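Local coordinates for protein cGAS/DncV-like nucleotidyltransferase in E. coli homolog (Rhodothermus marinus SG0.5JP17-172, PDB 6E0K) that joins UTP and ATP into the cyclic dinucleotide 3',3'-cUAMP, the second messenger of a CBASS antiphage defence system, at residues 88-91 / 92-96; 273-276 / 277-281. All coordinates share one frame; numbering follows the deposited sequence.

A loop running into a helix start, and two successive turns inside another helix, illustrate local side-chain contacts in two parts of a CD-NTase. Contact 1 comes first along the chain and caps helix 92-107, which packs on strands 61-68 and 127-138 of the nucleotidyltransferase sheet. Contact 2 follows much later, within helix 269-285, which packs against helices 186-202, 212-220 and 231-244. Their centres are 46 Å apart, on opposite sides of the chain's centre, and their nearest atoms stay about 30 Å apart. They share no helix or strand. The W92 side chain is about 8 Å from that of the UTP-binding K117, and the F275 side chain about 8 Å from that of the ATP-binding K194.

Contact 1. Residues 88-91 / 92-96; sequences SDYT and WNDFY
A capping box opens helix 92-107 of the nucleotidyltransferase domain, with T91 as N-cap and D94 as its partner three residues on. The two residues exchange side-chain-to-backbone bonds. T91 OG1 accepts from D94 N at 2.9 Å, and the N-H points at it almost straight (165°). In return T91 N donates to D94 OD2 at 3.1 Å, meeting the oxygen on its anti side and 30° out of the carboxylate plane. With chi1 of 64°, T91 places OG1 between its own N and carbonyl carbon, facing the start of the helix, where it takes up a backbone N-H that has no preceding helical turn to serve it. The first turn then continues with F95 N donating to T91 O. The carboxylate of D94 would be expected to interact favourably with the positive end of the helix dipole; its OD2 also receives a hydrogen from a water, which reaches back weakly to D89 O.

Beneath the polar cap lies an aromatic layer. Y90 sends its ring along the helix start, so that F95 N sits over one face while D94 CB approaches obliquely, 3.7 Å from CD1. Y90 CE2 also packs on F95 CB at 3.8 Å. The tyrosine hydroxyl is fixed from beyond the contact by a hydrogen bond with D98, one helical turn beyond D94. F95 continues this apolar layer onto V65 and L67 of strand 61-68 and V132 of strand 127-138, while W92 bonds through NE1 to V132 O. At the edge of the F95 ring, in its plane, Y90 OH lies 3.6 Å from F95 CD1.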
ATOM      1  N   SER A  88      20.484   0.281  20.869  1.00 16.81           N
ATOM      2  CA  SER A  88      20.467   1.683  20.478  1.00 18.21           C
ATOM      3  C   SER A  88      19.938   2.519  21.626  1.00 19.35           C
ATOM      4  O   SER A  88      18.870   2.220  22.169  1.00 24.08           O
ATOM      5  CB  SER A  88      19.572   1.896  19.260  1.00 18.89           C
ATOM      6  OG  SER A  88      19.359   3.290  19.029  1.00 20.31           O
ATOM      7  N   ASP A  89      20.662   3.579  21.980  1.00 17.70           N
ATOM      8  CA  ASP A  89      20.124   4.483  22.985  1.00 16.86           C
ATOM      9  C   ASP A  89      19.166   5.495  22.382  1.00 18.25           C
ATOM     10  O   ASP A  89      18.485   6.201  23.127  1.00 20.94           O
ATOM     11  CB  ASP A  89      21.256   5.192  23.732  1.00 24.42           C
ATOM     12  CG  ASP A  89      22.135   6.037  22.827  1.00 31.96           C
ATOM     13  OD1 ASP A  89      21.870   6.130  21.609  1.00 40.47           O
ATOM     14  OD2 ASP A  89      23.114   6.613  23.347  1.00 43.25           O
ATOM     15  N   TYR A  90      19.079   5.536  21.057  1.00 14.42           N
ATOM     16  CA  TYR A  90      18.189   6.418  20.324  1.00 14.90           C
ATOM     17  C   TYR A  90      16.942   5.619  19.978  1.00 13.87           C
ATOM     18  O   TYR A  90      17.029   4.582  19.305  1.00 16.65           O
ATOM     19  CB  TYR A  90      18.907   6.912  19.072  1.00 14.79           C
ATOM     20  CG  TYR A  90      18.238   7.977  18.240  1.00 15.46           C
ATOM     21  CD1 TYR A  90      18.069   9.264  18.717  1.00 13.93           C
ATOM     22  CD2 TYR A  90      17.850   7.697  16.936  1.00 19.32           C
ATOM     23  CE1 TYR A  90      17.512  10.252  17.911  1.00 16.43           C
ATOM     24  CE2 TYR A  90      17.289   8.662  16.136  1.00 19.40           C
ATOM     25  CZ  TYR A  90      17.120   9.926  16.624  1.00 15.75           C
ATOM     26  OH  TYR A  90      16.573  10.906  15.816  1.00 17.37           O
ATOM     27  N   THR A  91      15.798   6.073  20.462  1.00 13.13           N
ATOM     28  CA  THR A  91      14.570   5.297  20.366  1.00 12.87           C
ATOM     29  C   THR A  91      13.697   5.776  19.213  1.00 15.46           C
ATOM     30  O   THR A  91      13.899   6.848  18.650  1.00 14.37           O
ATOM     31  CB  THR A  91      13.762   5.406  21.655  1.00 13.82           C
ATOM     32  OG1 THR A  91      13.348   6.762  21.826  1.00 14.76           O
ATOM     33  CG2 THR A  91      14.600   4.984  22.866  1.00 14.30           C
ATOM     34  N   TRP A  92      12.675   4.970  18.897  1.00 13.58           N
ATOM     35  CA  TRP A  92      11.678   5.430  17.937  1.00 14.01           C
ATOM     36  C   TRP A  92      11.041   6.729  18.413  1.00 13.17           C
ATOM     37  O   TRP A  92      10.809   7.651  17.618  1.00 14.65           O
ATOM     38  CB  TRP A  92      10.618   4.338  17.715  1.00 15.91           C
ATOM     39  CG  TRP A  92       9.493   4.770  16.845  1.00 14.04           C
ATOM     40  CD1 TRP A  92       9.414   4.658  15.480  1.00 13.97           C
ATOM     41  CD2 TRP A  92       8.290   5.418  17.263  1.00 15.65           C
ATOM     42  NE1 TRP A  92       8.231   5.184  15.032  1.00 13.51           N
ATOM     43  CE2 TRP A  92       7.522   5.664  16.103  1.00 16.59           C
ATOM     44  CE3 TRP A  92       7.784   5.813  18.505  1.00 18.35           C
ATOM     45  CZ2 TRP A  92       6.278   6.282  16.151  1.00 19.45           C
ATOM     46  CZ3 TRP A  92       6.547   6.433  18.545  1.00 20.22           C
ATOM     47  CH2 TRP A  92       5.809   6.657  17.380  1.00 21.63           C
ATOM     48  N   ASN A  93      10.780   6.825  19.718  1.00 14.08           N
ATOM     49  CA  ASN A  93      10.213   8.036  20.294  1.00 14.88           C
ATOM     50  C   ASN A  93      11.127   9.245  20.066  1.00 16.68           C
ATOM     51  O   ASN A  93      10.661  10.324  19.671  1.00 16.21           O
ATOM     52  CB  ASN A  93       9.959   7.778  21.781  1.00 18.85           C
ATOM     53  CG  ASN A  93       9.320   8.938  22.483  1.00 25.06           C
ATOM     54  OD1 ASN A  93       8.314   9.479  22.031  1.00 31.52           O
ATOM     55  ND2 ASN A  93       9.899   9.327  23.610  1.00 25.95           N
ATOM     56  N   ASP A  94      12.439   9.078  20.305  1.00 15.02           N
ATOM     57  CA  ASP A  94      13.400  10.145  20.035  1.00 15.15           C
ATOM     58  C   ASP A  94      13.384  10.532  18.568  1.00 16.09           C
ATOM     59  O   ASP A  94      13.403  11.720  18.219  1.00 15.70           O
ATOM     60  CB  ASP A  94      14.824   9.698  20.402  1.00 15.17           C
ATOM     61  CG  ASP A  94      15.056   9.535  21.884  1.00 21.52           C
ATOM     62  OD1 ASP A  94      14.502  10.296  22.714  1.00 18.03           O
ATOM     63  OD2 ASP A  94      15.857   8.631  22.208  1.00 20.82           O
ATOM     64  N   PHE A  95      13.421   9.526  17.696  1.00 13.30           N
ATOM     65  CA  PHE A  95      13.464   9.766  16.261  1.00 13.26           C
ATOM     66  C   PHE A  95      12.226  10.520  15.803  1.00 16.27           C
ATOM     67  O   PHE A  95      12.324  11.493  15.051  1.00 14.51           O
ATOM     68  CB  PHE A  95      13.590   8.427  15.537  1.00 16.05           C
ATOM     69  CG  PHE A  95      13.534   8.537  14.045  1.00 13.36           C
ATOM     70  CD1 PHE A  95      14.420   9.353  13.374  1.00 15.46           C
ATOM     71  CD2 PHE A  95      12.621   7.786  13.327  1.00 14.08           C
ATOM     72  CE1 PHE A  95      14.380   9.439  11.993  1.00 13.57           C
ATOM     73  CE2 PHE A  95      12.580   7.854  11.952  1.00 12.34           C
ATOM     74  CZ  PHE A  95      13.475   8.688  11.302  1.00 12.44           C
ATOM     75  N   TYR A  96      11.050  10.074  16.253  1.00 14.92           N
ATOM     76  CA  TYR A  96       9.800  10.753  15.935  1.00 16.41           C
ATOM     77  C   TYR A  96       9.874  12.238  16.298  1.00 16.34           C
ATOM     78  O   TYR A  96       9.509  13.110  15.497  1.00 14.97           O
ATOM     79  CB  TYR A  96       8.661  10.048  16.679  1.00 17.47           C
ATOM     80  CG  TYR A  96       7.296  10.528  16.326  1.00 23.76           C
ATOM     81  CD1 TYR A  96       6.792  11.716  16.854  1.00 36.07           C
ATOM     82  CD2 TYR A  96       6.493   9.793  15.484  1.00 24.15           C
ATOM     83  CE1 TYR A  96       5.529  12.176  16.520  1.00 42.11           C
ATOM     84  CE2 TYR A  96       5.238  10.243  15.160  1.00 26.48           C
ATOM     85  CZ  TYR A  96       4.755  11.447  15.681  1.00 38.00           C
ATOM     86  OH  TYR A  96       3.482  11.893  15.341  1.00 48.51           O
TER
HETATM   87  O   HOH W   1      18.103   9.475  22.947  1.00 32.24           O

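Contact 2. Residues 273-276 / 277-281; sequences RRFL and RYMDD
F275 and M279, one turn apart on helix 269-285, form a Met-aromatic contact in which the methylene next to the sulfur does the closest touching. M279 CG lies over one face of the phenyl ring, 3.8 Å from its centroid and 25° off the ring normal, a CH-pi contact displaced toward the CE1 and CZ rim. The sulfur stands farther out: SD is 4.6 Å from the same centroid and approaches obliquely. In M279, chi1 (-68°) sets CG beside the backbone N, and a bend at chi2 (-61°) carries SD alongside the ring.

On another flank of the helix, R274 and Y278 run side by side in the same direction. R274 CG rests 3.6 Å from Y278 CE1, and the guanidinium plane stands steeply to the ring. R277 folds back over the preceding turn, laying one guanidinium face on R274 CA and R273 O, with NH2 3.6 Å from R274 CB. The backbone beneath is regular alpha-helix, four successive bonds linking R273 through L276 to R277 through D280.

Farther out, neighbouring elements pack against these groups. F193 of helix 186-202 touches both F275 and M279, and L215 and L218 of helix 212-220 meet the phenylalanine, close to the ATP-binding K194. Salt bridges tie R274 to D208 and D280 to K243, while R273 NH2 donates to A245 O. Back within the helix, R274 O meets Y278 twice: it accepts from Y278 N at 3.0 Å and lies at the edge of the Y278 ring, in its plane, 3.2 Å from Y278 CD1.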
ATOM      1  N   ARG A 273     -15.524 -11.733  -1.798  1.00 14.84           N
ATOM      2  CA  ARG A 273     -16.605 -12.301  -2.605  1.00 14.50           C
ATOM      3  C   ARG A 273     -17.639 -11.246  -2.973  1.00 15.17           C
ATOM      4  O   ARG A 273     -18.226 -11.288  -4.062  1.00 15.93           O
ATOM      5  CB  ARG A 273     -17.271 -13.449  -1.848  1.00 16.10           C
ATOM      6  CG  ARG A 273     -16.326 -14.564  -1.505  1.00 21.77           C
ATOM      7  CD  ARG A 273     -16.012 -15.370  -2.720  1.00 30.59           C
ATOM      8  NE  ARG A 273     -15.295 -16.594  -2.373  1.00 35.70           N
ATOM      9  CZ  ARG A 273     -14.503 -17.240  -3.216  1.00 37.03           C
ATOM     10  NH1 ARG A 273     -14.329 -16.764  -4.448  1.00 27.41           N
ATOM     11  NH2 ARG A 273     -13.878 -18.342  -2.825  1.00 33.31           N
ATOM     12  N   ARG A 274     -17.904 -10.308  -2.065  1.00 14.74           N
ATOM     13  CA  ARG A 274     -18.830  -9.229  -2.388  1.00 12.36           C
ATOM     14  C   ARG A 274     -18.302  -8.391  -3.548  1.00 14.45           C
ATOM     15  O   ARG A 274     -19.047  -8.042  -4.473  1.00 13.86           O
ATOM     16  CB  ARG A 274     -19.075  -8.353  -1.157  1.00 13.54           C
ATOM     17  CG  ARG A 274     -20.039  -7.187  -1.434  1.00 14.50           C
ATOM     18  CD  ARG A 274     -20.311  -6.347  -0.199  1.00 17.36           C
ATOM     19  NE  ARG A 274     -19.142  -5.587   0.209  1.00 17.92           N
ATOM     20  CZ  ARG A 274     -19.151  -4.613   1.112  1.00 19.06           C
ATOM     21  NH1 ARG A 274     -20.286  -4.255   1.711  1.00 20.70           N
ATOM     22  NH2 ARG A 274     -18.016  -3.987   1.404  1.00 17.96           N
ATOM     23  N   PHE A 275     -17.016  -8.040  -3.507  1.00 13.91           N
ATOM     24  CA  PHE A 275     -16.429  -7.300  -4.621  1.00 11.97           C
ATOM     25  C   PHE A 275     -16.616  -8.054  -5.931  1.00 13.30           C
ATOM     26  O   PHE A 275     -16.966  -7.458  -6.955  1.00 12.24           O
ATOM     27  CB  PHE A 275     -14.947  -7.029  -4.336  1.00 12.56           C
ATOM     28  CG  PHE A 275     -14.142  -6.660  -5.558  1.00 11.17           C
ATOM     29  CD1 PHE A 275     -14.254  -5.402  -6.128  1.00 12.78           C
ATOM     30  CD2 PHE A 275     -13.276  -7.575  -6.135  1.00 11.88           C
ATOM     31  CE1 PHE A 275     -13.522  -5.056  -7.251  1.00 13.53           C
ATOM     32  CE2 PHE A 275     -12.527  -7.228  -7.268  1.00 14.29           C
ATOM     33  CZ  PHE A 275     -12.663  -5.963  -7.827  1.00 11.80           C
ATOM     34  N   LEU A 276     -16.421  -9.375  -5.913  1.00 13.10           N
ATOM     35  CA  LEU A 276     -16.582 -10.147  -7.142  1.00 12.57           C
ATOM     36  C   LEU A 276     -18.026 -10.118  -7.631  1.00 11.93           C
ATOM     37  O   LEU A 276     -18.267 -10.028  -8.843  1.00 15.40           O
ATOM     38  CB  LEU A 276     -16.128 -11.590  -6.931  1.00 13.37           C
ATOM     39  CG  LEU A 276     -14.669 -11.760  -6.500  1.00 13.13           C
ATOM     40  CD1 LEU A 276     -14.406 -13.243  -6.249  1.00 16.60           C
ATOM     41  CD2 LEU A 276     -13.684 -11.201  -7.530  1.00 14.38           C
ATOM     42  N   ARG A 277     -18.992 -10.186  -6.708  1.00 13.34           N
ATOM     43  CA  ARG A 277     -20.401 -10.064  -7.091  1.00 13.89           C
ATOM     44  C   ARG A 277     -20.686  -8.714  -7.741  1.00 14.05           C
ATOM     45  O   ARG A 277     -21.423  -8.638  -8.734  1.00 13.62           O
ATOM     46  CB  ARG A 277     -21.316 -10.273  -5.879  1.00 14.27           C
ATOM     47  CG  ARG A 277     -21.437 -11.710  -5.430  1.00 16.32           C
ATOM     48  CD  ARG A 277     -22.570 -11.896  -4.423  1.00 14.87           C
ATOM     49  NE  ARG A 277     -22.394 -11.140  -3.183  1.00 18.54           N
ATOM     50  CZ  ARG A 277     -21.733 -11.581  -2.118  1.00 19.01           C
ATOM     51  NH1 ARG A 277     -21.133 -12.767  -2.139  1.00 20.40           N
ATOM     52  NH2 ARG A 277     -21.665 -10.826  -1.028  1.00 21.89           N
ATOM     53  N   TYR A 278     -20.100  -7.634  -7.210  1.00 13.30           N
ATOM     54  CA  TYR A 278     -20.364  -6.324  -7.790  1.00 12.48           C
ATOM     55  C   TYR A 278     -19.718  -6.195  -9.169  1.00 12.40           C
ATOM     56  O   TYR A 278     -20.293  -5.582 -10.075  1.00 13.31           O
ATOM     57  CB  TYR A 278     -19.886  -5.209  -6.842  1.00 13.29           C
ATOM     58  CG  TYR A 278     -20.908  -4.823  -5.781  1.00 12.42           C
ATOM     59  CD1 TYR A 278     -21.138  -5.637  -4.678  1.00 14.76           C
ATOM     60  CD2 TYR A 278     -21.634  -3.642  -5.890  1.00 16.72           C
ATOM     61  CE1 TYR A 278     -22.064  -5.277  -3.702  1.00 15.41           C
ATOM     62  CE2 TYR A 278     -22.561  -3.281  -4.931  1.00 13.54           C
ATOM     63  CZ  TYR A 278     -22.777  -4.099  -3.845  1.00 17.65           C
ATOM     64  OH  TYR A 278     -23.707  -3.751  -2.875  1.00 19.96           O
ATOM     65  N   MET A 279     -18.543  -6.801  -9.363  1.00 12.86           N
ATOM     66  CA  MET A 279     -17.931  -6.787 -10.690  1.00 11.02           C
ATOM     67  C   MET A 279     -18.746  -7.601 -11.683  1.00 13.64           C
ATOM     68  O   MET A 279     -18.923  -7.182 -12.830  1.00 14.18           O
ATOM     69  CB  MET A 279     -16.501  -7.316 -10.614  1.00 12.31           C
ATOM     70  CG  MET A 279     -15.561  -6.395  -9.847  1.00 11.97           C
ATOM     71  SD  MET A 279     -15.377  -4.717 -10.553  1.00 13.07           S
ATOM     72  CE  MET A 279     -16.386  -3.759  -9.424  1.00 13.30           C
ATOM     73  N   ASP A 280     -19.255  -8.762 -11.254  1.00 13.56           N
ATOM     74  CA  ASP A 280     -20.149  -9.549 -12.097  1.00 13.44           C
ATOM     75  C   ASP A 280     -21.354  -8.724 -12.532  1.00 12.84           C
ATOM     76  O   ASP A 280     -21.726  -8.716 -13.711  1.00 15.59           O
ATOM     77  CB  ASP A 280     -20.634 -10.777 -11.330  1.00 14.52           C
ATOM     78  CG  ASP A 280     -19.714 -11.973 -11.445  1.00 28.55           C
ATOM     79  OD1 ASP A 280     -18.903 -12.056 -12.391  1.00 32.01           O
ATOM     80  OD2 ASP A 280     -19.843 -12.871 -10.579  1.00 32.20           O
ATOM     81  N   ASP A 281     -22.011  -8.067 -11.569  1.00 12.36           N
ATOM     82  CA  ASP A 281     -23.226  -7.311 -11.873  1.00 13.74           C
ATOM     83  C   ASP A 281     -22.929  -6.147 -12.801  1.00 13.41           C
ATOM     84  O   ASP A 281     -23.721  -5.847 -13.701  1.00 13.46           O
ATOM     85  CB  ASP A 281     -23.870  -6.771 -10.594  1.00 13.35           C
ATOM     86  CG  ASP A 281     -24.523  -7.832  -9.750  1.00 19.34           C
ATOM     87  OD1 ASP A 281     -24.792  -8.943 -10.255  1.00 20.94           O
ATOM     88  OD2 ASP A 281     -24.787  -7.526  -8.566  1.00 21.86           O
TER